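Local coordinates for holo-[acyl-carrier-protein] synthase (Neisseria meningitidis FAM18, PDB 5SUV), which belongs to the 4'-phosphopantetheinyl transferase superfamily and forms a three-chain assembly with coenzyme A bound, at residues R30-P34 with E35-E39; G70-F74 with R75-I79; P93-S96 with K97-E101. All coordinates share one frame; numbering follows the deposited sequence.

Contact 1. Residues R30-P34 with E35-E39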
loop_
_atom_site.group_PDB
_atom_site.type_symbol
_atom_site.label_atom_id
_atom_site.label_comp_id
_atom_site.label_asym_id
_atom_site.label_seq_id
_atom_site.Cartn_x
_atom_site.Cartn_y
_atom_site.Cartn_z
ATOM N N ARG A 30 7.091 1.776 -24.939
ATOM C CA ARG A 30 6.962 0.409 -24.479
ATOM C C ARG A 30 5.960 0.287 -23.336
ATOM O O ARG A 30 5.277 -0.742 -23.231
ATOM C CB ARG A 30 8.346 -0.117 -24.070
ATOM C CG ARG A 30 8.402 -1.596 -23.713
ATOM C CD ARG A 30 9.838 -2.118 -23.630
ATOM N NE ARG A 30 10.488 -2.162 -24.944
ATOM C CZ ARG A 30 11.429 -1.317 -25.369
ATOM N NH1 ARG A 30 11.870 -0.334 -24.592
ATOM N NH2 ARG A 30 11.940 -1.459 -26.587
ATOM N N ILE A 31 5.823 1.332 -22.509
ATOM C CA ILE A 31 5.062 1.263 -21.264
ATOM C C ILE A 31 3.641 1.781 -21.431
ATOM O O ILE A 31 2.715 1.290 -20.779
ATOM C CB ILE A 31 5.775 2.061 -20.156
ATOM C CG1 ILE A 31 7.199 1.550 -19.976
ATOM C CG2 ILE A 31 4.998 1.975 -18.854
ATOM C CD1 ILE A 31 7.317 0.097 -19.747
ATOM N N LEU A 32 3.454 2.773 -22.291
ATOM C CA LEU A 32 2.154 3.411 -22.432
ATOM C C LEU A 32 1.316 2.691 -23.481
ATOM O O LEU A 32 1.848 2.148 -24.452
ATOM C CB LEU A 32 2.303 4.868 -22.841
ATOM C CG LEU A 32 3.144 5.731 -21.905
ATOM C CD1 LEU A 32 3.194 7.138 -22.442
ATOM C CD2 LEU A 32 2.575 5.687 -20.477
ATOM N N THR A 33 -0.003 2.704 -23.277
ATOM C CA THR A 33 -0.909 2.198 -24.305
ATOM C C THR A 33 -0.974 3.185 -25.463
ATOM O O THR A 33 -0.674 4.369 -25.298
ATOM C CB THR A 33 -2.324 1.979 -23.760
ATOM O OG1 THR A 33 -2.967 3.244 -23.538
ATOM C CG2 THR A 33 -2.315 1.200 -22.466
ATOM N N PRO A 34 -1.393 2.727 -26.649
ATOM C CA PRO A 34 -1.579 3.665 -27.766
ATOM C C PRO A 34 -2.386 4.895 -27.388
ATOM O O PRO A 34 -2.083 5.997 -27.858
ATOM C CB PRO A 34 -2.306 2.812 -28.815
ATOM C CG PRO A 34 -1.928 1.418 -28.500
ATOM C CD PRO A 34 -1.766 1.351 -27.007
ATOM N N GLU A 35 -3.389 4.744 -26.521
ATOM C CA GLU A 35 -4.202 5.882 -26.107
ATOM C C GLU A 35 -3.387 6.849 -25.260
ATOM O O GLU A 35 -3.367 8.061 -25.516
ATOM C CB GLU A 35 -5.423 5.400 -25.319
ATOM C CG GLU A 35 -6.374 4.499 -26.097
ATOM C CD GLU A 35 -5.931 3.044 -26.153
ATOM O OE1 GLU A 35 -4.957 2.673 -25.466
ATOM O OE2 GLU A 35 -6.562 2.265 -26.899
ATOM N N GLU A 36 -2.710 6.329 -24.238
ATOM C CA GLU A 36 -1.887 7.183 -23.394
ATOM C C GLU A 36 -0.769 7.827 -24.196
ATOM O O GLU A 36 -0.363 8.958 -23.912
ATOM C CB GLU A 36 -1.301 6.374 -22.246
ATOM C CG GLU A 36 -2.310 5.896 -21.234
ATOM C CD GLU A 36 -1.726 4.857 -20.316
ATOM O OE1 GLU A 36 -0.820 4.116 -20.747
ATOM O OE2 GLU A 36 -2.171 4.777 -19.168
ATOM N N LEU A 37 -0.236 7.103 -25.185
ATOM C CA LEU A 37 0.912 7.593 -25.936
ATOM C C LEU A 37 0.553 8.825 -26.751
ATOM O O LEU A 37 1.420 9.661 -27.025
ATOM C CB LEU A 37 1.451 6.481 -26.842
ATOM C CG LEU A 37 2.779 6.739 -27.556
ATOM C CD1 LEU A 37 3.895 7.014 -26.552
ATOM C CD2 LEU A 37 3.139 5.556 -28.441
ATOM N N LEU A 38 -0.715 8.956 -27.142
ATOM C CA LEU A 38 -1.140 10.109 -27.923
ATOM C C LEU A 38 -1.274 11.359 -27.066
ATOM O O LEU A 38 -1.023 12.464 -27.560
ATOM C CB LEU A 38 -2.466 9.804 -28.623
ATOM C CG LEU A 38 -2.410 8.698 -29.680
ATOM C CD1 LEU A 38 -3.809 8.346 -30.162
ATOM C CD2 LEU A 38 -1.535 9.117 -30.852
ATOM N N GLU A 39 -1.657 11.208 -25.795
ATOM C CA GLU A 39 -1.809 12.339 -24.890
ATOM C C GLU A 39 -0.553 12.623 -24.076
ATOM O O GLU A 39 -0.501 13.645 -23.381
ATOM C CB GLU A 39 -2.982 12.103 -23.929
ATOM C CG GLU A 39 -2.764 10.958 -22.949
ATOM C CD GLU A 39 -3.862 10.851 -21.905
ATOM O OE1 GLU A 39 -4.780 11.698 -21.914
ATOM O OE2 GLU A 39 -3.801 9.920 -21.070
#
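Thr33 and Glu36 hold each other in both directions at the start of helix 34-39. The backbone N of Glu36 gives its hydrogen to Thr33 OG1 over 3.2 Å, with an N-H...O angle of 177°. In return Thr33 N reaches Glu36 OE1 at 3.0 Å, approaching on the anti side of the carboxylate and 23° out of its plane. These reciprocal bonds define a capping box with Thr33 as N-cap. The hydroxyl gets there because chi1 of 72° sets OG1 between the backbone N and the carbonyl carbon, facing the first turn. The first full helical bond follows, from Leu37 N to Thr33 O at 2.8 Å.

The inner side, with Leu32, Thr33 and Glu36, is buried. Leu32 leaves helical geometry, and its side chain crosses that of Leu37 at about a right angle, Leu32 CD1 to Leu37 CD1 at 4.2 Å; it also packs on Leu50 of helix 46-63. The outer side, with Pro34, Glu35 and Leu38, is exposed and looser in its backbone: the bond from Leu38 N to Pro34 O is weak at 3.3 Å. Yet Glu35 is not idle. Its chain bends at chi2, Glu35 OE1 lies 2.8 Å from Thr33 OG1, and the hydroxyl donates to the anti lone pair of that oxygen.

Thr33 OG1 thus accepts one bond and donates another, so its rotation is probably well fixed. Glu36 OE1 also forms a salt bridge with Lys57, whose NZ is bonded to Ile31 O as well; the capping carboxylate therefore probably stays ionised, stabilised by the lysine and by the N-H groups of Thr33 and Ile79.

Contact 2. Residues G70-F74 with R75-I79. With COA (coenzyme A), chain D.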
loop_
_atom_site.group_PDB
_atom_site.type_symbol
_atom_site.label_atom_id
_atom_site.label_comp_id
_atom_site.label_asym_id
_atom_site.label_seq_id
_atom_site.Cartn_x
_atom_site.Cartn_y
_atom_site.Cartn_z
ATOM N N GLY A 70 1.488 -12.278 -21.353
ATOM C CA GLY A 70 0.341 -12.423 -22.232
ATOM C C GLY A 70 -0.403 -11.119 -22.402
ATOM O O GLY A 70 0.192 -10.063 -22.614
ATOM N N ALA A 71 -1.728 -11.174 -22.242
ATOM C CA ALA A 71 -2.539 -9.982 -22.445
ATOM C C ALA A 71 -2.407 -9.004 -21.298
ATOM O O ALA A 71 -2.819 -7.852 -21.439
ATOM C CB ALA A 71 -4.012 -10.365 -22.625
ATOM N N VAL A 72 -1.855 -9.441 -20.167
ATOM C CA VAL A 72 -1.581 -8.543 -19.059
ATOM C C VAL A 72 -0.281 -7.834 -19.405
ATOM O O VAL A 72 0.795 -8.214 -18.924
ATOM C CB VAL A 72 -1.481 -9.301 -17.720
ATOM C CG1 VAL A 72 -1.286 -8.338 -16.565
ATOM C CG2 VAL A 72 -2.730 -10.114 -17.476
ATOM N N SER A 73 -0.378 -6.804 -20.238
ATOM C CA SER A 73 0.774 -6.096 -20.773
ATOM C C SER A 73 0.650 -4.599 -20.524
ATOM O O SER A 73 -0.439 -4.058 -20.299
ATOM C CB SER A 73 0.933 -6.361 -22.266
ATOM O OG SER A 73 -0.223 -5.947 -22.973
ATOM N N PHE A 74 1.797 -3.918 -20.585
ATOM C CA PHE A 74 1.779 -2.469 -20.450
ATOM C C PHE A 74 0.856 -1.834 -21.473
ATOM O O PHE A 74 0.164 -0.856 -21.169
ATOM C CB PHE A 74 3.189 -1.909 -20.601
ATOM C CG PHE A 74 4.115 -2.317 -19.497
ATOM C CD1 PHE A 74 3.995 -1.769 -18.239
ATOM C CD2 PHE A 74 5.109 -3.241 -19.732
ATOM C CE1 PHE A 74 4.866 -2.137 -17.219
ATOM C CE2 PHE A 74 5.978 -3.615 -18.724
ATOM C CZ PHE A 74 5.853 -3.072 -17.467
ATOM N N ARG A 75 0.840 -2.367 -22.695
ATOM C CA ARG A 75 0.061 -1.751 -23.761
ATOM C C ARG A 75 -1.430 -2.045 -23.668
ATOM O O ARG A 75 -2.205 -1.412 -24.403
ATOM C CB ARG A 75 0.564 -2.199 -25.133
ATOM C CG ARG A 75 1.858 -1.550 -25.554
ATOM C CD ARG A 75 2.149 -1.844 -27.013
ATOM N NE ARG A 75 3.401 -1.235 -27.447
ATOM C CZ ARG A 75 4.604 -1.777 -27.272
ATOM N NH1 ARG A 75 4.737 -2.948 -26.662
ATOM N NH2 ARG A 75 5.683 -1.142 -27.707
ATOM N N ASN A 76 -1.844 -2.936 -22.757
ATOM C CA ASN A 76 -3.250 -3.231 -22.527
ATOM C C ASN A 76 -3.781 -2.659 -21.221
ATOM O O ASN A 76 -4.995 -2.695 -21.005
ATOM C CB ASN A 76 -3.501 -4.753 -22.528
ATOM C CG ASN A 76 -3.695 -5.322 -23.936
ATOM O OD1 ASN A 76 -3.960 -4.587 -24.893
ATOM N ND2 ASN A 76 -3.532 -6.626 -24.065
ATOM N N ILE A 77 -2.922 -2.142 -20.345
ATOM C CA ILE A 77 -3.338 -1.634 -19.040
ATOM C C ILE A 77 -3.256 -0.112 -19.100
ATOM O O ILE A 77 -2.164 0.459 -19.016
ATOM C CB ILE A 77 -2.459 -2.166 -17.909
ATOM C CG1 ILE A 77 -2.431 -3.697 -17.856
ATOM C CG2 ILE A 77 -2.924 -1.566 -16.587
ATOM C CD1 ILE A 77 -1.218 -4.214 -17.094
ATOM N N GLY A 78 -4.405 0.552 -19.205
ATOM C CA GLY A 78 -4.470 1.999 -19.300
ATOM C C GLY A 78 -4.973 2.628 -18.012
ATOM O O GLY A 78 -5.733 2.016 -17.262
ATOM N N ILE A 79 -4.540 3.860 -17.754
ATOM C CA ILE A 79 -5.001 4.620 -16.598
ATOM C C ILE A 79 -5.774 5.837 -17.095
ATOM O O ILE A 79 -5.268 6.611 -17.919
ATOM C CB ILE A 79 -3.831 5.033 -15.676
ATOM C CG1 ILE A 79 -3.263 3.818 -14.940
ATOM C CG2 ILE A 79 -4.294 6.029 -14.641
ATOM C CD1 ILE A 79 -2.345 2.938 -15.759
HETATM N N1A COA D . 2.082 -12.101 -9.380
HETATM C C2A COA D . 2.200 -11.231 -8.350
HETATM N N3A COA D . 3.327 -10.753 -7.839
HETATM C C4A COA D . 4.477 -11.219 -8.443
HETATM C C5A COA D . 4.533 -12.143 -9.537
HETATM C C6A COA D . 3.243 -12.544 -9.954
HETATM N N6A COA D . 3.116 -13.388 -10.908
HETATM N N7A COA D . 5.762 -12.412 -9.898
HETATM C C8A COA D . 6.461 -11.678 -9.060
HETATM N N9A COA D . 5.735 -10.949 -8.184
HETATM C C1B COA D . 6.188 -10.059 -7.081
HETATM C C2B COA D . 7.154 -10.882 -6.110
HETATM O O2B COA D . 6.800 -10.725 -4.798
HETATM C C3B COA D . 8.499 -10.158 -6.454
HETATM O O3B COA D . 9.331 -10.075 -5.447
HETATM P P3B COA D . 9.960 -11.580 -4.761
HETATM O O7A COA D . 10.206 -12.378 -5.856
HETATM O O8A COA D . 8.832 -12.052 -3.897
HETATM O O9A COA D . 11.129 -11.066 -4.088
HETATM C C4B COA D . 7.938 -8.754 -6.728
HETATM O O4B COA D . 6.867 -8.972 -7.566
HETATM C C5B COA D . 8.926 -7.780 -7.374
HETATM O O5B COA D . 8.311 -6.549 -7.436
HETATM P P1A COA D . 9.296 -5.333 -7.802
HETATM O O1A COA D . 10.335 -5.259 -6.863
HETATM O O2A COA D . 8.390 -4.190 -8.138
HETATM O O3A COA D . 10.042 -6.036 -9.107
HETATM P P2A COA D . 9.843 -5.502 -10.580
HETATM O O4A COA D . 10.726 -6.295 -11.333
HETATM O O5A COA D . 9.788 -4.002 -10.606
HETATM O O6A COA D . 8.278 -5.948 -11.113
HETATM C CBP COA D . 7.051 -7.683 -12.167
HETATM C CCP COA D . 8.098 -7.256 -11.084
HETATM C CDP COA D . 6.174 -8.727 -11.568
HETATM C CEP COA D . 6.185 -6.572 -12.697
HETATM C CAP COA D . 7.836 -8.261 -13.282
HETATM O OAP COA D . 8.480 -9.411 -12.851
HETATM C C9P COA D . 7.008 -8.631 -14.473
HETATM O O9P COA D . 6.264 -9.546 -14.422
HETATM N N8P COA D . 7.151 -7.923 -15.646
HETATM C C7P COA D . 8.059 -6.818 -15.783
HETATM C C6P COA D . 8.825 -7.000 -17.103
HETATM C C5P COA D . 9.020 -5.653 -17.696
HETATM O O5P COA D . 8.392 -5.265 -18.632
HETATM N N4P COA D . 9.982 -4.835 -17.126
HETATM C C3P COA D . 10.165 -3.477 -17.645
HETATM C C2P COA D . 10.583 -3.471 -19.091
HETATM S S1P COA D . 10.532 -1.774 -19.632
#
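Asn76 turns its amide back on the loop that precedes it, and ND2 meets Ala71 O at 3.0 Å. The fit is precise: the oxygen lies 1° out of the amide plane of Asn76, the N-H...O angle is 165°, and the donor arrives in the carbonyl plane of Ala71, on a lone pair. The same oxygen takes a weak bond from Ser73 N, closing an inverse gamma turn centred on Val72. Beside the amide, Ser73 OG rests on Asn76 CB at 3.5 Å.

Ser73 O is approached differently. Asn76 N lies 3.0 Å from Ser73 O, above the carbonyl plane, and Ile77 CG1 packs on the same oxygen. Farther out, the side chains of Val72 and Ile77 run obliquely past one another, Val72 CG1 to Ile77 CD1 at 4.2 Å.

The Phe74 side chain sets out away from residues 75-79, though CB touches Arg75 N. With chi1 at -66° its CG stands anti to the carbonyl carbon, and the ring turns its edge to O5P and C5P of coenzyme A. Coenzyme A is also hydrogen-bonded to Ile68 N and Lys62 of this chain and to His81 and other residues of a second subunit.

Lys57 is bonded to both Phe74 O and Ile77 O. The carbonyls of two buried residues thus share one probably charged donor, itself paired with Glu36, which helps fix the turn that carries the Phe74 ring.

Contact 3. Residues P93-S96 with K97-E101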
loop_
_atom_site.group_PDB
_atom_site.type_symbol
_atom_site.label_atom_id
_atom_site.label_comp_id
_atom_site.label_asym_id
_atom_site.label_seq_id
_atom_site.Cartn_x
_atom_site.Cartn_y
_atom_site.Cartn_z
ATOM N N PRO A 93 -8.718 -4.649 -25.561
ATOM C CA PRO A 93 -9.792 -5.654 -25.661
ATOM C C PRO A 93 -9.368 -7.048 -25.224
ATOM O O PRO A 93 -10.170 -7.781 -24.624
ATOM C CB PRO A 93 -10.187 -5.589 -27.152
ATOM C CG PRO A 93 -9.039 -4.937 -27.835
ATOM C CD PRO A 93 -8.416 -4.004 -26.844
ATOM N N ALA A 94 -8.132 -7.452 -25.491
ATOM C CA ALA A 94 -7.734 -8.798 -25.108
ATOM C C ALA A 94 -7.692 -8.940 -23.595
ATOM O O ALA A 94 -7.972 -10.016 -23.055
ATOM C CB ALA A 94 -6.376 -9.133 -25.687
ATOM N N LEU A 95 -7.294 -7.874 -22.899
ATOM C CA LEU A 95 -7.270 -7.917 -21.436
ATOM C C LEU A 95 -8.683 -7.889 -20.855
ATOM O O LEU A 95 -8.968 -8.602 -19.884
ATOM C CB LEU A 95 -6.423 -6.756 -20.881
ATOM C CG LEU A 95 -6.272 -6.659 -19.355
ATOM C CD1 LEU A 95 -5.801 -7.975 -18.763
ATOM C CD2 LEU A 95 -5.302 -5.517 -18.992
ATOM N N SER A 96 -9.567 -7.039 -21.389
ATOM C CA SER A 96 -10.966 -7.082 -20.970
ATOM C C SER A 96 -11.506 -8.505 -21.046
ATOM O O SER A 96 -12.162 -8.987 -20.114
ATOM C CB SER A 96 -11.819 -6.144 -21.844
ATOM O OG SER A 96 -11.539 -4.792 -21.548
ATOM N N LYS A 97 -11.226 -9.195 -22.148
ATOM C CA LYS A 97 -11.704 -10.563 -22.325
ATOM C C LYS A 97 -11.096 -11.501 -21.283
ATOM O O LYS A 97 -11.803 -12.305 -20.671
ATOM C CB LYS A 97 -11.387 -11.040 -23.742
ATOM C CG LYS A 97 -11.879 -12.456 -24.022
ATOM C CD LYS A 97 -11.421 -12.962 -25.375
ATOM C CE LYS A 97 -11.987 -14.344 -25.669
ATOM N NZ LYS A 97 -13.470 -14.324 -25.744
ATOM N N TRP A 98 -9.785 -11.392 -21.046
ATOM C CA TRP A 98 -9.153 -12.252 -20.050
ATOM C C TRP A 98 -9.732 -11.995 -18.662
ATOM O O TRP A 98 -10.050 -12.937 -17.929
ATOM C CB TRP A 98 -7.637 -12.038 -20.042
ATOM C CG TRP A 98 -6.870 -12.952 -19.102
ATOM C CD1 TRP A 98 -6.500 -14.240 -19.337
ATOM C CD2 TRP A 98 -6.377 -12.626 -17.800
ATOM N NE1 TRP A 98 -5.809 -14.746 -18.260
ATOM C CE2 TRP A 98 -5.723 -13.771 -17.299
ATOM C CE3 TRP A 98 -6.436 -11.484 -17.005
ATOM C CZ2 TRP A 98 -5.121 -13.796 -16.031
ATOM C CZ3 TRP A 98 -5.850 -11.515 -15.757
ATOM C CH2 TRP A 98 -5.201 -12.658 -15.286
ATOM N N LEU A 99 -9.899 -10.727 -18.284
ATOM C CA LEU A 99 -10.461 -10.428 -16.973
ATOM C C LEU A 99 -11.828 -11.081 -16.820
ATOM O O LEU A 99 -12.130 -11.667 -15.772
ATOM C CB LEU A 99 -10.551 -8.915 -16.769
ATOM C CG LEU A 99 -9.198 -8.193 -16.661
ATOM C CD1 LEU A 99 -9.387 -6.676 -16.730
ATOM C CD2 LEU A 99 -8.474 -8.567 -15.388
ATOM N N GLU A 100 -12.646 -11.017 -17.870
ATOM C CA GLU A 100 -13.976 -11.624 -17.836
ATOM C C GLU A 100 -13.883 -13.137 -17.693
ATOM O O GLU A 100 -14.624 -13.734 -16.902
ATOM C CB GLU A 100 -14.757 -11.247 -19.102
ATOM C CG GLU A 100 -16.240 -11.576 -19.020
ATOM C CD GLU A 100 -17.037 -11.040 -20.196
ATOM O OE1 GLU A 100 -16.455 -10.854 -21.287
ATOM O OE2 GLU A 100 -18.252 -10.803 -20.024
ATOM N N GLU A 101 -12.985 -13.774 -18.456
ATOM C CA GLU A 101 -12.773 -15.216 -18.317
ATOM C C GLU A 101 -12.365 -15.586 -16.902
ATOM O O GLU A 101 -12.766 -16.633 -16.382
ATOM C CB GLU A 101 -11.696 -15.696 -19.290
ATOM C CG GLU A 101 -12.095 -15.674 -20.757
ATOM C CD GLU A 101 -10.940 -16.028 -21.691
ATOM O OE1 GLU A 101 -9.765 -15.978 -21.259
ATOM O OE2 GLU A 101 -11.207 -16.351 -22.871
#
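Leu95 packs against two residues of the next helical turn at once. Its CD1 stands 4.0 Å from Trp98 CE3, three residues on, and 4.0 Å from Leu99 CG, four residues on. Toward the indole the approach is oblique, and the leucine side chain crosses those of both partners at a slant. A second contact, Leu95 CG to Leu99 CD1 at 4.1 Å, continues the apolar strip along this side.

The torsions explain the meeting. Leu95 begins away from the following turn, but chi1 of -179°, with CG anti to the backbone N and beside the carbonyl carbon, and chi2 of 52° together bring CD1 forward between the two later side chains. Leu99, with CG beside its own backbone N, leans back so that CG is also 3.3 Å from Leu95 O.

Beneath these side chains runs regular alpha-helical bonding, i to i+4, from Lys97 N to Pro93 O, Trp98 N to Ala94 O, Leu99 N to Leu95 O and Glu100 N to Ser96 O. The straightest is that of Leu99 N to Leu95 O, 2.8 Å long with an N-H...O angle of 172°. Proline suits the first position of helix 93-102, where no backbone N-H is needed for a bond to a preceding turn. The helix follows closely on strand 87-91, one arm of the antiparallel hairpin with 77-81, and leads on to strand 106-114.

The helix is amphipathic: its apolar face turns inward, where Leu95 and Leu99 both rest on Phe60 of helix 46-63. Leu99 in addition touches Tyr91 and Ile104, while Trp98 packs on Val64. Lys97 and Glu100, by contrast with the buried Leu95 and Leu99, are exposed.

The three contacts come in series along the chain, neither nesting nor crossing, and each joins immediately consecutive residues. Contact 1 makes the turn from helix 25-31 into helix 34-39. After helix 46-63 has passed, contact 2 closes the tight turn leading into strand 77-81; contact 3 lies wholly within helix 93-102. Contacts 1 and 2 meet through a probable hydrogen bond, Glu36 OE2 to Ile79 N at 2.9 Å, and through Thr33 CG2 on Arg75 O. Contacts 2 and 3 touch by packing, with Leu95 CD2 3.6 Å from Ile77 CG1. Contacts 1 and 3 do not touch, their nearest atoms lying about 7 Å apart; contact 2 bridges them.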